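Local coordinates for protein L-serine ammonia-lyase (Rhizomucor miehei CAU432, PDB 5C3U) that belongs to the pyridoxal-phosphate-dependent enzymes and holds pyridoxal-5'-phosphate, covalently attached, in a buried pocket between two alpha/beta domains, at residues S50-G55 with P79-A84; I176-G181 with L310-S315; V205-S210 with F256-A261; A232-S237 with L277-A282. All blocks are in the same frame, centred on the assembly; numbering follows the deposited sequence.

Contact 1 (S50-G55 with P79-A84); sequences SVKMRG and PNTVLA. With PLP (pyridoxal-5'-phosphate), chain B.
Lys52 runs past Asn80 and Thr81 to reach pyridoxal-5'-phosphate, where Lys52 NZ is joined covalently to PLP C4A at 1.6 Å. The lysine and asparagine side chains cross at about a right angle, Lys52 CG lying 3.7 Å from Asn80 CB. Further along, Lys52 CE comes within 3.3 Å of Thr81 OG1, a hydroxyl that is hydrogen-bonded to the backbone carbonyl of Ser77. Near the backbone, Lys52 CB packs 4.0 Å from Ala84 CB; the bare methyl of alanine takes little space where two helices come together.

Asn80 suits its place because its flat amide works at both ends. Asn80 ND2 donates to PLP O3 at 3.1 Å and is also hydrogen-bonded to Glu279, while OD1 accepts from the backbone N of Ser315, which helps to fix the rotation of the group. Lys52 NZ gives PLP O3 a further, weak hydrogen bond.

Behind this shell stands Ser50. Ser50 OG sits between the backbone N and the carbonyl carbon (chi1 87°), touches Asn80 CB at 3.3 Å, and accepts from Lys52 N at 3.1 Å, a capping bond at the turn into the helix. A water joins Ser50 OG to Asn80 O, donating to the latter. A cofactor-linked lysine near the beginning of a helix, two residues after a serine, is characteristic of the active site of fold-type II pyridoxal-phosphate enzymes.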
loop_
_atom_site.group_PDB
_atom_site.type_symbol
_atom_site.label_atom_id
_atom_site.label_comp_id
_atom_site.label_asym_id
_atom_site.label_seq_id
_atom_site.Cartn_x
_atom_site.Cartn_y
_atom_site.Cartn_z
ATOM N N SER A 50 -2.117 1.803 -8.158
ATOM C CA SER A 50 -1.616 1.811 -6.770
ATOM C C SER A 50 -0.114 1.751 -6.654
ATOM O O SER A 50 0.593 1.484 -7.637
ATOM C CB SER A 50 -2.248 0.663 -5.984
ATOM O OG SER A 50 -1.488 -0.526 -6.145
ATOM N N VAL A 51 0.370 1.967 -5.425
ATOM C CA VAL A 51 1.790 1.863 -5.064
ATOM C C VAL A 51 2.404 0.476 -5.389
ATOM O O VAL A 51 3.615 0.380 -5.561
ATOM C CB VAL A 51 2.008 2.210 -3.552
ATOM C CG1 VAL A 51 1.452 1.112 -2.631
ATOM C CG2 VAL A 51 3.470 2.513 -3.251
ATOM N N LYS A 52 1.569 -0.567 -5.490
ATOM C CA LYS A 52 2.055 -1.913 -5.815
ATOM C C LYS A 52 2.890 -1.933 -7.069
ATOM O O LYS A 52 3.806 -2.756 -7.197
ATOM C CB LYS A 52 0.925 -2.959 -5.922
ATOM C CG LYS A 52 0.198 -3.236 -4.605
ATOM C CD LYS A 52 1.194 -3.892 -3.641
ATOM C CE LYS A 52 0.484 -4.579 -2.496
ATOM N NZ LYS A 52 -0.475 -3.640 -1.854
ATOM N N MET A 53 2.593 -1.031 -8.007
ATOM C CA MET A 53 3.401 -0.936 -9.218
ATOM C C MET A 53 4.915 -0.805 -8.929
ATOM O O MET A 53 5.738 -1.341 -9.684
ATOM C CB MET A 53 2.887 0.218 -10.077
ATOM C CG MET A 53 2.949 0.031 -11.579
ATOM S SD MET A 53 2.331 -1.542 -12.218
ATOM C CE MET A 53 3.965 -2.065 -12.502
ATOM N N ARG A 54 5.299 -0.143 -7.830
ATOM C CA ARG A 54 6.732 -0.010 -7.496
ATOM C C ARG A 54 7.315 -1.358 -7.071
ATOM O O ARG A 54 8.248 -1.874 -7.714
ATOM C CB ARG A 54 6.972 1.021 -6.377
ATOM C CG ARG A 54 6.568 2.442 -6.753
ATOM C CD ARG A 54 6.877 3.411 -5.626
ATOM N NE ARG A 54 6.401 4.748 -5.960
ATOM C CZ ARG A 54 7.130 5.680 -6.564
ATOM N NH1 ARG A 54 6.571 6.857 -6.818
ATOM N NH2 ARG A 54 8.407 5.453 -6.901
ATOM N N GLY A 55 6.799 -1.905 -5.965
ATOM C CA GLY A 55 7.311 -3.167 -5.422
ATOM C C GLY A 55 7.113 -4.327 -6.370
ATOM O O GLY A 55 8.058 -5.089 -6.659
ATOM N N PRO A 79 -6.129 -7.238 -3.984
ATOM C CA PRO A 79 -6.648 -6.658 -5.239
ATOM C C PRO A 79 -5.588 -5.859 -5.998
ATOM O O PRO A 79 -5.499 -5.945 -7.241
ATOM C CB PRO A 79 -7.783 -5.743 -4.763
ATOM C CG PRO A 79 -7.532 -5.518 -3.305
ATOM C CD PRO A 79 -6.895 -6.780 -2.807
ATOM N N ASN A 80 -4.790 -5.078 -5.284
ATOM C CA ASN A 80 -3.837 -4.247 -6.012
ATOM C C ASN A 80 -2.630 -5.018 -6.479
ATOM O O ASN A 80 -2.016 -4.647 -7.486
ATOM C CB ASN A 80 -3.495 -3.019 -5.210
ATOM C CG ASN A 80 -4.747 -2.229 -4.887
ATOM O OD1 ASN A 80 -5.516 -1.893 -5.812
ATOM N ND2 ASN A 80 -5.002 -1.980 -3.608
ATOM N N THR A 81 -2.300 -6.087 -5.757
ATOM C CA THR A 81 -1.215 -6.961 -6.198
ATOM C C THR A 81 -1.589 -7.643 -7.511
ATOM O O THR A 81 -0.800 -7.612 -8.462
ATOM C CB THR A 81 -0.861 -7.991 -5.131
ATOM O OG1 THR A 81 -0.731 -7.289 -3.892
ATOM C CG2 THR A 81 0.481 -8.686 -5.476
ATOM N N VAL A 82 -2.797 -8.206 -7.591
ATOM C CA VAL A 82 -3.162 -8.937 -8.804
ATOM C C VAL A 82 -3.240 -7.978 -9.969
ATOM O O VAL A 82 -2.829 -8.327 -11.065
ATOM C CB VAL A 82 -4.425 -9.843 -8.697
ATOM C CG1 VAL A 82 -4.202 -10.907 -7.615
ATOM C CG2 VAL A 82 -5.723 -9.054 -8.456
ATOM N N LEU A 83 -3.703 -6.754 -9.726
ATOM C CA LEU A 83 -3.770 -5.774 -10.836
ATOM C C LEU A 83 -2.368 -5.409 -11.362
ATOM O O LEU A 83 -2.170 -5.239 -12.578
ATOM C CB LEU A 83 -4.549 -4.527 -10.407
ATOM C CG LEU A 83 -6.051 -4.792 -10.282
ATOM C CD1 LEU A 83 -6.710 -3.687 -9.457
ATOM C CD2 LEU A 83 -6.661 -4.837 -11.681
ATOM N N ALA A 84 -1.408 -5.256 -10.444
ATOM C CA ALA A 84 -0.040 -4.914 -10.788
ATOM C C ALA A 84 0.598 -6.068 -11.547
ATOM O O ALA A 84 1.265 -5.846 -12.562
ATOM C CB ALA A 84 0.783 -4.588 -9.537
HETATM N N1 PLP B . -2.322 0.630 0.507
HETATM C C2 PLP B . -2.649 0.049 -0.661
HETATM C C2A PLP B . -3.751 0.588 -1.541
HETATM C C3 PLP B . -1.923 -1.151 -1.084
HETATM O O3 PLP B . -2.230 -1.762 -2.271
HETATM C C4 PLP B . -0.842 -1.630 -0.197
HETATM C C4A PLP B . -0.056 -2.811 -0.589
HETATM C C5 PLP B . -0.567 -0.911 1.073
HETATM C C6 PLP B . -1.348 0.216 1.349
HETATM C C5A PLP B . 0.527 -1.354 2.047
HETATM O O4P PLP B . 0.799 -2.733 1.826
HETATM P P PLP B . 1.988 -3.631 2.461
HETATM O O1P PLP B . 3.193 -3.484 1.599
HETATM O O2P PLP B . 2.197 -3.218 3.929
HETATM O O3P PLP B . 1.328 -4.961 2.361
HETATM O O HOH W 1 -2.150 -2.028 -8.265
#

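Contact 2 (I176-G181 with L310-S315). With PLP (pyridoxal-5'-phosphate), chain B.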
loop_
_atom_site.group_PDB
_atom_site.type_symbol
_atom_site.label_atom_id
_atom_site.label_comp_id
_atom_site.label_asym_id
_atom_site.label_seq_id
_atom_site.Cartn_x
_atom_site.Cartn_y
_atom_site.Cartn_z
ATOM N N ILE A 176 3.765 9.369 6.696
ATOM C CA ILE A 176 2.664 8.536 7.155
ATOM C C ILE A 176 2.434 7.446 6.125
ATOM O O ILE A 176 2.193 7.745 4.951
ATOM C CB ILE A 176 1.359 9.339 7.352
ATOM C CG1 ILE A 176 1.610 10.573 8.237
ATOM C CG2 ILE A 176 0.263 8.434 7.912
ATOM C CD1 ILE A 176 0.388 11.457 8.406
ATOM N N CYS A 177 2.509 6.193 6.584
ATOM C CA CYS A 177 2.614 5.040 5.687
ATOM C C CYS A 177 1.624 3.944 6.138
ATOM O O CYS A 177 1.746 3.409 7.240
ATOM C CB CYS A 177 4.049 4.514 5.677
ATOM S SG CYS A 177 4.337 3.043 4.665
ATOM N N PRO A 178 0.650 3.610 5.292
ATOM C CA PRO A 178 -0.262 2.490 5.619
ATOM C C PRO A 178 0.508 1.170 5.680
ATOM O O PRO A 178 1.448 0.989 4.888
ATOM C CB PRO A 178 -1.256 2.454 4.433
ATOM C CG PRO A 178 -0.735 3.416 3.443
ATOM C CD PRO A 178 0.441 4.164 3.943
ATOM N N VAL A 179 0.151 0.282 6.624
ATOM C CA VAL A 179 0.804 -1.044 6.754
ATOM C C VAL A 179 -0.188 -2.205 6.630
ATOM O O VAL A 179 -1.172 -2.273 7.381
ATOM C CB VAL A 179 1.620 -1.165 8.091
ATOM C CG1 VAL A 179 2.259 -2.554 8.213
ATOM C CG2 VAL A 179 2.693 -0.093 8.132
ATOM N N GLY A 180 0.059 -3.085 5.644
ATOM C CA GLY A 180 -0.616 -4.381 5.491
ATOM C C GLY A 180 0.336 -5.464 5.954
ATOM O O GLY A 180 0.403 -5.762 7.148
ATOM N N GLY A 181 1.126 -6.014 5.023
ATOM C CA GLY A 181 2.154 -6.996 5.386
ATOM C C GLY A 181 3.527 -6.399 5.656
ATOM O O GLY A 181 4.454 -7.120 6.055
ATOM N N LEU A 310 1.639 9.118 2.289
ATOM C CA LEU A 310 1.700 8.257 1.104
ATOM C C LEU A 310 0.304 7.836 0.733
ATOM O O LEU A 310 -0.329 7.049 1.451
ATOM C CB LEU A 310 2.605 7.035 1.322
ATOM C CG LEU A 310 4.009 7.268 1.876
ATOM C CD1 LEU A 310 4.751 5.935 1.962
ATOM C CD2 LEU A 310 4.802 8.272 1.040
ATOM N N VAL A 311 -0.191 8.379 -0.378
ATOM C CA VAL A 311 -1.546 8.116 -0.793
ATOM C C VAL A 311 -1.484 6.946 -1.755
ATOM O O VAL A 311 -1.208 7.101 -2.952
ATOM C CB VAL A 311 -2.211 9.346 -1.434
ATOM C CG1 VAL A 311 -3.615 8.984 -1.955
ATOM C CG2 VAL A 311 -2.290 10.473 -0.413
ATOM N N THR A 312 -1.718 5.765 -1.202
ATOM C CA THR A 312 -1.347 4.530 -1.890
ATOM C C THR A 312 -2.253 4.150 -3.057
ATOM O O THR A 312 -1.860 3.331 -3.889
ATOM C CB THR A 312 -1.148 3.374 -0.904
ATOM O OG1 THR A 312 -2.290 3.287 -0.030
ATOM C CG2 THR A 312 0.104 3.633 -0.088
ATOM N N GLY A 313 -3.451 4.736 -3.103
ATOM C CA GLY A 313 -4.334 4.598 -4.253
ATOM C C GLY A 313 -5.218 3.388 -4.033
ATOM O O GLY A 313 -5.916 3.288 -3.001
ATOM N N GLY A 314 -5.178 2.466 -4.984
ATOM C CA GLY A 314 -5.920 1.216 -4.874
ATOM C C GLY A 314 -7.198 1.165 -5.698
ATOM O O GLY A 314 -7.864 2.179 -5.907
ATOM N N SER A 315 -7.561 -0.032 -6.134
ATOM C CA SER A 315 -8.729 -0.190 -7.015
ATOM C C SER A 315 -9.930 -0.812 -6.321
ATOM O O SER A 315 -10.959 -0.954 -6.967
ATOM C CB SER A 315 -8.384 -1.009 -8.271
ATOM O OG SER A 315 -7.370 -0.369 -9.056
HETATM N N1 PLP B . -2.322 0.630 0.507
HETATM C C2 PLP B . -2.649 0.049 -0.661
HETATM C C2A PLP B . -3.751 0.588 -1.541
HETATM C C3 PLP B . -1.923 -1.151 -1.084
HETATM O O3 PLP B . -2.230 -1.762 -2.271
HETATM C C4 PLP B . -0.842 -1.630 -0.197
HETATM C C4A PLP B . -0.056 -2.811 -0.589
HETATM C C5 PLP B . -0.567 -0.911 1.073
HETATM C C6 PLP B . -1.348 0.216 1.349
HETATM C C5A PLP B . 0.527 -1.354 2.047
HETATM O O4P PLP B . 0.799 -2.733 1.826
HETATM P P PLP B . 1.988 -3.631 2.461
HETATM O O1P PLP B . 3.193 -3.484 1.599
HETATM O O2P PLP B . 2.197 -3.218 3.929
HETATM O O3P PLP B . 1.328 -4.961 2.361
#
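Ile176 and Leu310 join neighbouring parallel strands in the mixed sheet of the larger domain, and both segments then leave the sheet to enclose pyridoxal-5'-phosphate, as in fold-type II enzymes of this family. Leu310 N donates to Ile176 O at 3.0 Å in an almost straight bond (174°), with the donor nearly along the C=O axis. The branched Ile176 side chain leads away from the partner strand, onto Ala285 and Leu288 of helix 280-290.

At Cys177 the sulfur stands anti to the backbone N (chi1 178°), and Cys177 SG meets Leu310 CD1 at 4.0 Å, a modest apolar contact beside helix 183-194. Pro178 ends the strand. Its rigid ring borders the cofactor, with Pro178 CB 3.8 Å from PLP C6, and needs no amide partner at its nitrogen. Pro178 and Thr312 reach toward each other tip to tip, Pro178 CG lying 3.6 Å from Thr312 CG2. The other branch of this threonine turns to the pyridine ring, placing Thr312 OG1 2.7 Å from PLP N1.

Beyond Val179 the chain becomes a glycine-rich phosphate loop. It leads into helix 183-194, whose N-terminal end would probably favour the negative group, and Gly182 and Leu184 add backbone donors. Glycine suits position 180 because a beta carbon would run into the phosphate. Gly180 N donates to PLP O2P at 2.7 Å and Gly181 N to PLP O3P at 2.9 Å.

Contact 3 (V205-S210 with F256-A261)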
loop_
_atom_site.group_PDB
_atom_site.type_symbol
_atom_site.label_atom_id
_atom_site.label_comp_id
_atom_site.label_asym_id
_atom_site.label_seq_id
_atom_site.Cartn_x
_atom_site.Cartn_y
_atom_site.Cartn_z
ATOM N N VAL A 205 0.532 3.136 9.844
ATOM C CA VAL A 205 -0.888 3.146 10.184
ATOM C C VAL A 205 -1.611 1.868 9.743
ATOM O O VAL A 205 -1.432 1.402 8.632
ATOM C CB VAL A 205 -1.608 4.414 9.644
ATOM C CG1 VAL A 205 -1.364 4.594 8.151
ATOM C CG2 VAL A 205 -3.103 4.356 9.943
ATOM N N GLU A 206 -2.437 1.329 10.633
ATOM C CA GLU A 206 -3.270 0.159 10.377
ATOM C C GLU A 206 -4.674 0.510 10.869
ATOM O O GLU A 206 -4.881 1.575 11.457
ATOM C CB GLU A 206 -2.736 -1.055 11.182
ATOM C CG GLU A 206 -1.452 -1.684 10.636
ATOM C CD GLU A 206 -0.899 -2.796 11.529
ATOM O OE1 GLU A 206 -0.646 -2.532 12.734
ATOM O OE2 GLU A 206 -0.713 -3.935 11.027
ATOM N N THR A 207 -5.636 -0.365 10.615
ATOM C CA THR A 207 -6.957 -0.217 11.225
ATOM C C THR A 207 -7.058 -1.223 12.347
ATOM O O THR A 207 -6.371 -2.242 12.311
ATOM C CB THR A 207 -8.129 -0.462 10.246
ATOM O OG1 THR A 207 -8.097 -1.817 9.781
ATOM C CG2 THR A 207 -8.098 0.541 9.075
ATOM N N HIS A 208 -7.940 -0.965 13.317
ATOM C CA HIS A 208 -8.050 -1.841 14.488
ATOM C C HIS A 208 -8.395 -3.258 14.110
ATOM O O HIS A 208 -7.977 -4.197 14.777
ATOM C CB HIS A 208 -9.083 -1.301 15.472
ATOM C CG HIS A 208 -8.727 0.047 16.038
ATOM N ND1 HIS A 208 -9.566 1.096 15.998
ATOM C CD2 HIS A 208 -7.582 0.486 16.691
ATOM C CE1 HIS A 208 -8.976 2.167 16.569
ATOM N NE2 HIS A 208 -7.761 1.794 16.986
ATOM N N GLY A 209 -9.147 -3.421 13.022
ATOM C CA GLY A 209 -9.589 -4.738 12.549
ATOM C C GLY A 209 -8.482 -5.674 12.104
ATOM O O GLY A 209 -8.682 -6.875 12.059
ATOM N N SER A 210 -7.302 -5.140 11.783
ATOM C CA SER A 210 -6.162 -5.984 11.394
ATOM C C SER A 210 -4.833 -5.283 11.717
ATOM O O SER A 210 -4.248 -4.589 10.880
ATOM C CB SER A 210 -6.242 -6.350 9.893
ATOM O OG SER A 210 -5.295 -7.355 9.557
ATOM N N PHE A 256 0.476 3.075 14.669
ATOM C CA PHE A 256 -0.759 3.714 15.069
ATOM C C PHE A 256 -1.937 3.011 14.401
ATOM O O PHE A 256 -1.824 2.520 13.280
ATOM C CB PHE A 256 -0.718 5.198 14.701
ATOM C CG PHE A 256 -1.701 6.037 15.464
ATOM C CD1 PHE A 256 -1.415 6.463 16.765
ATOM C CD2 PHE A 256 -2.909 6.400 14.891
ATOM C CE1 PHE A 256 -2.324 7.239 17.475
ATOM C CE2 PHE A 256 -3.823 7.175 15.593
ATOM C CZ PHE A 256 -3.535 7.590 16.886
ATOM N N ALA A 257 -3.056 2.921 15.099
ATOM C CA ALA A 257 -4.228 2.267 14.524
ATOM C C ALA A 257 -5.420 3.198 14.563
ATOM O O ALA A 257 -5.626 3.883 15.553
ATOM C CB ALA A 257 -4.542 0.976 15.265
ATOM N N VAL A 258 -6.173 3.241 13.461
ATOM C CA VAL A 258 -7.410 4.013 13.353
ATOM C C VAL A 258 -8.616 3.081 13.110
ATOM O O VAL A 258 -8.450 1.916 12.736
ATOM C CB VAL A 258 -7.325 5.069 12.220
ATOM C CG1 VAL A 258 -6.104 5.972 12.378
ATOM C CG2 VAL A 258 -7.339 4.405 10.840
ATOM N N SER A 259 -9.834 3.576 13.324
ATOM C CA SER A 259 -11.023 2.754 13.118
ATOM C C SER A 259 -11.426 2.751 11.635
ATOM O O SER A 259 -10.999 3.612 10.871
ATOM C CB SER A 259 -12.197 3.310 13.915
ATOM O OG SER A 259 -12.498 4.629 13.467
ATOM N N ASP A 260 -12.269 1.798 11.271
ATOM C CA ASP A 260 -12.862 1.775 9.915
ATOM C C ASP A 260 -13.632 3.059 9.639
ATOM O O ASP A 260 -13.603 3.563 8.509
ATOM C CB ASP A 260 -13.735 0.540 9.742
ATOM C CG ASP A 260 -12.933 -0.689 9.309
ATOM O OD1 ASP A 260 -11.680 -0.630 9.270
ATOM O OD2 ASP A 260 -13.559 -1.729 8.994
ATOM N N ALA A 261 -14.315 3.596 10.655
ATOM C CA ALA A 261 -15.071 4.838 10.490
ATOM C C ALA A 261 -14.155 6.016 10.152
ATOM O O ALA A 261 -14.493 6.832 9.298
ATOM C CB ALA A 261 -15.939 5.146 11.712
HETATM O O HOH W 2 -5.602 3.977 18.219
HETATM O O HOH W 3 -10.920 -1.561 11.970
#
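His208 folds back over Val258 and Ala257 just where its strand ends. Its backbone N donates to Val258 O at 3.0 Å, the last rung of a parallel ladder that also includes Glu206 N to Phe256 O and Val258 N to Glu206 O. From CB of His208, chi1 of -63° places CG anti to the carbonyl carbon, and the imidazole lies with one face over Val258 O, which is offset toward the rim. Round the ring, His208 ND1 is 3.6 Å from Ser259 CA, CE1 is 3.6 Å from Val258 C, and CD2 touches Ala257 CB at 3.4 Å; a small alanine allows so close a fit. At the tip, a water in the ring plane makes a weak bond to NE2 and donates to Ala257 O at 2.7 Å. A polar ring suits this exposed site.

Val205, Thr207, Phe256 and Val258 share one face of the sheet, and helix 280-290 packs against the two valines. Glu206 points the opposite way, its carboxylate taking backbone N-H groups of Phe213 and Gln214 at the start of helix 212-219. Strand 253-258 forms an edge of the six-stranded sheet, and Ser259 caps helix 260-274, which follows it directly.

Contact 4 (A232-S237 with L277-A282). With PLP (pyridoxal-5'-phosphate), chain B.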
loop_
_atom_site.group_PDB
_atom_site.type_symbol
_atom_site.label_atom_id
_atom_site.label_comp_id
_atom_site.label_asym_id
_atom_site.label_seq_id
_atom_site.Cartn_x
_atom_site.Cartn_y
_atom_site.Cartn_z
ATOM N N ALA A 232 -10.455 -1.779 4.997
ATOM C CA ALA A 232 -9.153 -1.516 4.403
ATOM C C ALA A 232 -8.570 -2.849 3.906
ATOM O O ALA A 232 -7.700 -3.445 4.522
ATOM C CB ALA A 232 -8.223 -0.820 5.395
ATOM N N THR A 233 -9.059 -3.295 2.752
ATOM C CA THR A 233 -8.784 -4.656 2.281
ATOM C C THR A 233 -7.295 -4.929 2.114
ATOM O O THR A 233 -6.841 -6.031 2.448
ATOM C CB THR A 233 -9.458 -4.876 0.902
ATOM O OG1 THR A 233 -10.839 -4.514 1.003
ATOM C CG2 THR A 233 -9.313 -6.341 0.432
ATOM N N SER A 234 -6.533 -3.939 1.627
ATOM C CA SER A 234 -5.124 -4.164 1.334
ATOM C C SER A 234 -4.265 -4.178 2.592
ATOM O O SER A 234 -3.098 -4.526 2.529
ATOM C CB SER A 234 -4.576 -3.176 0.319
ATOM O OG SER A 234 -5.302 -3.323 -0.888
ATOM N N LEU A 235 -4.866 -3.834 3.717
ATOM C CA LEU A 235 -4.141 -3.838 5.002
ATOM C C LEU A 235 -4.364 -5.103 5.806
ATOM O O LEU A 235 -3.733 -5.286 6.861
ATOM C CB LEU A 235 -4.487 -2.588 5.844
ATOM C CG LEU A 235 -4.247 -1.204 5.201
ATOM C CD1 LEU A 235 -4.359 -0.061 6.207
ATOM C CD2 LEU A 235 -2.928 -1.102 4.408
ATOM N N ILE A 236 -5.237 -5.986 5.333
ATOM C CA ILE A 236 -5.427 -7.284 5.984
ATOM C C ILE A 236 -4.172 -8.156 5.773
ATOM O O ILE A 236 -3.734 -8.364 4.647
ATOM C CB ILE A 236 -6.676 -8.011 5.445
ATOM C CG1 ILE A 236 -7.930 -7.158 5.681
ATOM C CG2 ILE A 236 -6.817 -9.411 6.047
ATOM C CD1 ILE A 236 -9.171 -7.635 4.949
ATOM N N SER A 237 -3.570 -8.644 6.860
ATOM C CA SER A 237 -2.490 -9.613 6.738
ATOM C C SER A 237 -2.555 -10.542 7.960
ATOM O O SER A 237 -2.924 -10.096 9.055
ATOM C CB SER A 237 -1.133 -8.904 6.677
ATOM O OG SER A 237 -0.082 -9.799 6.336
ATOM N N LEU A 277 -10.802 9.062 -5.917
ATOM C CA LEU A 277 -11.303 7.955 -5.098
ATOM C C LEU A 277 -10.154 7.050 -4.752
ATOM O O LEU A 277 -9.498 6.536 -5.643
ATOM C CB LEU A 277 -12.387 7.131 -5.832
ATOM C CG LEU A 277 -13.611 7.844 -6.390
ATOM C CD1 LEU A 277 -14.594 6.829 -6.972
ATOM C CD2 LEU A 277 -14.268 8.697 -5.317
ATOM N N VAL A 278 -9.874 6.909 -3.452
ATOM C CA VAL A 278 -8.852 5.990 -2.992
ATOM C C VAL A 278 -9.439 4.959 -2.025
ATOM O O VAL A 278 -10.505 5.157 -1.432
ATOM C CB VAL A 278 -7.630 6.700 -2.342
ATOM C CG1 VAL A 278 -6.982 7.672 -3.336
ATOM C CG2 VAL A 278 -8.028 7.411 -1.051
ATOM N N GLU A 279 -8.724 3.850 -1.884
ATOM C CA GLU A 279 -9.166 2.765 -1.003
ATOM C C GLU A 279 -9.098 3.200 0.443
ATOM O O GLU A 279 -8.314 4.083 0.779
ATOM C CB GLU A 279 -8.211 1.593 -1.143
ATOM C CG GLU A 279 -8.669 0.533 -2.093
ATOM C CD GLU A 279 -7.704 -0.638 -2.156
ATOM O OE1 GLU A 279 -7.170 -1.102 -1.107
ATOM O OE2 GLU A 279 -7.502 -1.106 -3.277
ATOM N N ALA A 280 -9.894 2.553 1.293
ATOM C CA ALA A 280 -9.809 2.781 2.738
ATOM C C ALA A 280 -8.425 2.521 3.316
ATOM O O ALA A 280 -8.083 3.105 4.359
ATOM C CB ALA A 280 -10.859 1.949 3.470
ATOM N N SER A 281 -7.628 1.651 2.658
ATOM C CA SER A 281 -6.213 1.490 3.004
ATOM C C SER A 281 -5.448 2.834 3.014
ATOM O O SER A 281 -4.773 3.192 3.989
ATOM C CB SER A 281 -5.552 0.479 2.053
ATOM O OG SER A 281 -6.359 -0.707 1.990
ATOM N N ALA A 282 -5.587 3.603 1.937
ATOM C CA ALA A 282 -4.963 4.926 1.853
ATOM C C ALA A 282 -5.694 5.878 2.768
ATOM O O ALA A 282 -5.094 6.790 3.358
ATOM C CB ALA A 282 -5.043 5.432 0.409
HETATM N N1 PLP B . -2.322 0.630 0.507
HETATM C C2 PLP B . -2.649 0.049 -0.661
HETATM C C2A PLP B . -3.751 0.588 -1.541
HETATM C C3 PLP B . -1.923 -1.151 -1.084
HETATM O O3 PLP B . -2.230 -1.762 -2.271
HETATM C C4 PLP B . -0.842 -1.630 -0.197
HETATM C C4A PLP B . -0.056 -2.811 -0.589
HETATM C C5 PLP B . -0.567 -0.911 1.073
HETATM C C6 PLP B . -1.348 0.216 1.349
HETATM C C5A PLP B . 0.527 -1.354 2.047
HETATM O O4P PLP B . 0.799 -2.733 1.826
HETATM P P PLP B . 1.988 -3.631 2.461
HETATM O O1P PLP B . 3.193 -3.484 1.599
HETATM O O2P PLP B . 2.197 -3.218 3.929
HETATM O O3P PLP B . 1.328 -4.961 2.361
#
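Ser234 and Ser281 both turn OG to lie beside their own backbone N, anti to the carbonyl carbon (chi1 -61° and -50°), and this brings the two hydroxyls to one carboxylate oxygen of Glu279. Glu279, extended beyond CG, offers OE1 to both: Ser234 OG donates to the syn lone pair at 2.9 Å, and Ser281 OG to the anti lone pair at 3.2 Å. Ser281 OG in turn accepts from Ser234 N at 3.3 Å with a bent geometry (136°), so the small hydroxyl ties the 3-10 segment 233-235 to the helix start. The second carboxylate oxygen, OE2, accepts from Asn80 ND2 and Asp316 N, gripping the buried acid at both ends.

Three side chains approach from one side of the pyridine ring: Ser234 CB, 3.6 Å from PLP C3, lies nearest its centre, while Ser281 CB, 3.6 Å from PLP N1, and Leu235 CD2, 3.7 Å from PLP C6, stand outside the rim. Serine is compact enough to reach the ring with its methylene while keeping its hydroxyl for the glutamate; leucine adds apolar surface, and Leu235 CG packs 3.8 Å from Ser281 CB.

Glu279 holds the N-cap position of helix 280-290, and its backbone is bonded to Gly313 after strand 306-311. The loop 232-237 lies between this helix start and helix 79-92, while Tyr325 of helix 319-329 packs on Ala280.

How the contacts relate
Contacts 1, 2 and 4 are buried and all touch pyridoxal-5'-phosphate. Contacts 1 and 4 both use the beginnings of helices, contact 4 together with a 3-10 segment, while contact 2 uses strand ends and the loops after them. Contact 3 lies farther out, at the edge of the sheet, and is partly open to solvent. Contacts 2 and 3 share that sheet through neighbouring strands 174-178 and 202-207, yet contact 2 has a single backbone bond between its segments and contact 3 a ladder of three. In contact 4 side-chain hydroxyls and a carboxylate do the bonding, whereas contact 1 has no direct hydrogen bond between its segments. Asn80 touches both 310-315 and 277-282.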